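Local structure of acetate CoA-transferase subunit beta (Escherichia coli DH5[alpha], 5DBN) at residues Leu101-Glu105 with Ile150-Met156. The protein forms part of a CoA-transferase that moves coenzyme A from acetyl-CoA to acetoacetate and other short-chain fatty acids through a covalent enzyme-CoA intermediate. Residues are numbered along the deposited sequence; the frame is centred on the assembly and turned at random.
Sequences LQVDE and ILRRCTM
Ile-150 pairs with Val-103, and Leu-151 with Asp-104, in a short parallel beta ladder: Leu-151 N gives its hydrogen to Val-103 O (2.9 Å), and Leu-151 O takes a weak hydrogen bond from Glu-105 N. The Leu-151 methyl CD1 lies against the amide of Gln-102, 3.5 Å from NE2. The chain turns at Arg-152, and Arg-152 O lies beside Asp-104 CB and Glu-105 CG, while the Glu-105 carboxylate forms a salt bridge with Arg-202. The chain then runs back past the Asp-104 carboxylate, whose OD2 accepts a hydrogen bond from Cys-154 N (3.0 Å) on its anti lone pair; OD1 is hydrogen-bonded to Asn-108 N. With CG beside its backbone N (chi1 -66°) and an extended chain beyond, Gln-102 delivers OE1 to two successive amides: Thr-155 N (3.0 Å) in the carbonyl plane and Met-156 N (3.2 Å) from above it. A leucine in place of Gln-102 would probably leave both amides without this acceptor and hold that end less firmly. Met-156 lays CG against the Gln-102 amide and SD against Leu-101 CB. Strand 102-104 is central in this three-stranded sheet, between 150-151 and antiparallel 109-110, with a classic bulge where Leu-101 and Gln-102 face Ala-110; on the face away from Asp-104, Val-103 and Ile-150 pack on Phe-176 and Phe-174 of strand 172-177, joining it to the main mixed sheet.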
ATOM      1  N   LEU B 101      23.593   8.626  19.463  1.00 30.70           N
ATOM      2  CA  LEU B 101      24.849   9.360  19.497  1.00 30.79           C
ATOM      3  C   LEU B 101      24.648  10.598  20.352  1.00 29.36           C
ATOM      4  O   LEU B 101      25.515  10.965  21.142  1.00 30.97           O
ATOM      5  CB  LEU B 101      25.301   9.755  18.090  1.00 32.48           C
ATOM      6  CG  LEU B 101      25.549   8.616  17.103  1.00 34.19           C
ATOM      7  CD1 LEU B 101      25.550   9.138  15.677  1.00 34.93           C
ATOM      8  CD2 LEU B 101      26.868   7.925  17.424  1.00 36.20           C
ATOM      9  N   GLN B 102      23.485  11.226  20.194  1.00 28.15           N
ATOM     10  CA  GLN B 102      23.150  12.429  20.944  1.00 27.85           C
ATOM     11  C   GLN B 102      21.644  12.581  21.151  1.00 27.68           C
ATOM     12  O   GLN B 102      20.841  12.215  20.290  1.00 25.97           O
ATOM     13  CB  GLN B 102      23.704  13.669  20.234  1.00 28.32           C
ATOM     14  CG  GLN B 102      25.222  13.729  20.205  1.00 29.79           C
ATOM     15  CD  GLN B 102      25.760  15.005  19.595  1.00 29.95           C
ATOM     16  OE1 GLN B 102      25.047  15.737  18.909  1.00 28.61           O
ATOM     17  NE2 GLN B 102      27.034  15.279  19.853  1.00 31.27           N
ATOM     18  N   VAL B 103      21.283  13.128  22.309  1.00 28.22           N
ATOM     19  CA  VAL B 103      19.908  13.499  22.624  1.00 27.72           C
ATOM     20  C   VAL B 103      19.963  14.841  23.343  1.00 28.73           C
ATOM     21  O   VAL B 103      20.933  15.115  24.048  1.00 30.14           O
ATOM     22  CB  VAL B 103      19.209  12.440  23.509  1.00 28.11           C
ATOM     23  CG1 VAL B 103      17.776  12.853  23.824  1.00 26.94           C
ATOM     24  CG2 VAL B 103      19.233  11.078  22.832  1.00 27.49           C
ATOM     25  N   ASP B 104      18.946  15.684  23.165  1.00 28.73           N
ATOM     26  CA  ASP B 104      18.937  16.984  23.835  1.00 31.00           C
ATOM     27  C   ASP B 104      17.619  17.318  24.530  1.00 31.48           C
ATOM     28  O   ASP B 104      16.644  16.567  24.453  1.00 30.98           O
ATOM     29  CB  ASP B 104      19.296  18.099  22.842  1.00 32.95           C
ATOM     30  CG  ASP B 104      18.347  18.176  21.655  1.00 34.36           C
ATOM     31  OD1 ASP B 104      17.166  17.789  21.781  1.00 34.57           O
ATOM     32  OD2 ASP B 104      18.789  18.648  20.586  1.00 35.73           O
ATOM     33  N   GLU B 105      17.619  18.457  25.220  1.00 32.62           N
ATOM     34  CA  GLU B 105      16.494  18.887  26.041  1.00 34.04           C
ATOM     35  C   GLU B 105      15.212  19.070  25.232  1.00 34.67           C
ATOM     36  O   GLU B 105      14.113  19.011  25.783  1.00 35.23           O
ATOM     37  CB  GLU B 105      16.843  20.200  26.754  1.00 35.54           C
ATOM     38  CG  GLU B 105      17.127  21.358  25.805  1.00 36.18           C
ATOM     39  CD  GLU B 105      17.733  22.566  26.500  1.00 38.26           C
ATOM     40  OE1 GLU B 105      18.540  22.381  27.437  1.00 39.24           O
ATOM     41  OE2 GLU B 105      17.407  23.704  26.100  1.00 39.47           O
ATOM     42  N   ILE B 150      24.409  13.886  26.044  1.00 31.87           N
ATOM     43  CA  ILE B 150      23.120  14.476  26.396  1.00 31.09           C
ATOM     44  C   ILE B 150      23.278  15.997  26.472  1.00 31.18           C
ATOM     45  O   ILE B 150      23.734  16.529  27.484  1.00 32.17           O
ATOM     46  CB  ILE B 150      22.588  13.910  27.727  1.00 31.53           C
ATOM     47  CG1 ILE B 150      22.573  12.377  27.666  1.00 31.09           C
ATOM     48  CG2 ILE B 150      21.193  14.446  28.011  1.00 30.56           C
ATOM     49  CD1 ILE B 150      22.217  11.694  28.967  1.00 31.94           C
ATOM     50  N   LEU B 151      22.894  16.687  25.399  1.00 31.00           N
ATOM     51  CA  LEU B 151      23.256  18.094  25.202  1.00 31.96           C
ATOM     52  C   LEU B 151      22.072  19.061  25.237  1.00 32.95           C
ATOM     53  O   LEU B 151      20.923  18.650  25.348  1.00 32.21           O
ATOM     54  CB  LEU B 151      23.981  18.246  23.863  1.00 31.96           C
ATOM     55  CG  LEU B 151      25.148  17.284  23.630  1.00 32.30           C
ATOM     56  CD1 LEU B 151      25.681  17.427  22.211  1.00 32.69           C
ATOM     57  CD2 LEU B 151      26.253  17.512  24.654  1.00 34.08           C
ATOM     58  N   ARG B 152      22.368  20.355  25.158  1.00 35.14           N
ATOM     59  CA  ARG B 152      21.331  21.372  25.010  1.00 36.70           C
ATOM     60  C   ARG B 152      20.735  21.313  23.613  1.00 36.11           C
ATOM     61  O   ARG B 152      19.532  21.489  23.426  1.00 35.78           O
ATOM     62  CB  ARG B 152      21.890  22.767  25.282  1.00 40.70           C
ATOM     63  CG  ARG B 152      22.247  23.018  26.734  1.00 44.18           C
ATOM     64  CD  ARG B 152      22.791  24.420  26.933  1.00 48.52           C
ATOM     65  NE  ARG B 152      23.068  24.699  28.338  1.00 51.66           N
ATOM     66  CZ  ARG B 152      23.440  25.886  28.808  1.00 54.68           C
ATOM     67  NH1 ARG B 152      23.593  26.913  27.984  1.00 55.50           N
ATOM     68  NH2 ARG B 152      23.662  26.045  30.106  1.00 56.28           N
ATOM     69  N   ARG B 153      21.597  21.070  22.633  1.00 36.63           N
ATOM     70  CA  ARG B 153      21.188  20.965  21.241  1.00 37.47           C
ATOM     71  C   ARG B 153      22.152  20.039  20.522  1.00 35.03           C
ATOM     72  O   ARG B 153      23.366  20.210  20.619  1.00 35.76           O
ATOM     73  CB  ARG B 153      21.164  22.343  20.575  1.00 42.65           C
ATOM     74  CG  ARG B 153      20.823  22.329  19.085  1.00 46.38           C
ATOM     75  CD  ARG B 153      19.467  21.689  18.819  1.00 48.83           C
ATOM     76  NE  ARG B 153      19.015  21.881  17.439  1.00 52.03           N
ATOM     77  CZ  ARG B 153      19.329  21.089  16.417  1.00 53.61           C
ATOM     78  NH1 ARG B 153      20.108  20.028  16.593  1.00 53.60           N
ATOM     79  NH2 ARG B 153      18.859  21.359  15.206  1.00 54.95           N
ATOM     80  N   CYS B 154      21.612  19.054  19.809  1.00 32.34           N
ATOM     81  CA  CYS B 154      22.441  18.119  19.061  1.00 31.28           C
ATOM     82  C   CYS B 154      23.301  18.880  18.059  1.00 32.56           C
ATOM     83  O   CYS B 154      22.816  19.790  17.387  1.00 33.23           O
ATOM     84  CB  CYS B 154      21.574  17.087  18.338  1.00 29.23           C
ATOM     85  SG  CYS B 154      20.688  15.949  19.430  1.00 30.94           S
ATOM     86  N   THR B 155      24.576  18.514  17.969  1.00 33.38           N
ATOM     87  CA  THR B 155      25.481  19.141  17.011  1.00 36.45           C
ATOM     88  C   THR B 155      25.601  18.256  15.774  1.00 35.25           C
ATOM     89  O   THR B 155      25.953  18.728  14.694  1.00 36.52           O
ATOM     90  CB  THR B 155      26.880  19.398  17.622  1.00 41.02           C
ATOM     91  OG1 THR B 155      27.681  20.151  16.701  1.00 44.94           O
ATOM     92  CG2 THR B 155      27.581  18.095  17.957  1.00 41.35           C
ATOM     93  N   MET B 156      25.304  16.970  15.943  1.00 33.30           N
ATOM     94  CA  MET B 156      25.325  16.024  14.835  1.00 32.79           C
ATOM     95  C   MET B 156      23.983  16.048  14.101  1.00 30.84           C
ATOM     96  O   MET B 156      22.979  16.485  14.665  1.00 30.50           O
ATOM     97  CB  MET B 156      25.631  14.613  15.335  1.00 33.10           C
ATOM     98  CG  MET B 156      26.961  14.484  16.058  1.00 30.70           C
ATOM     99  SD  MET B 156      27.296  12.787  16.574  1.00 57.86           S
ATOM    100  CE  MET B 156      28.846  12.993  17.444  1.00 36.92           C
TER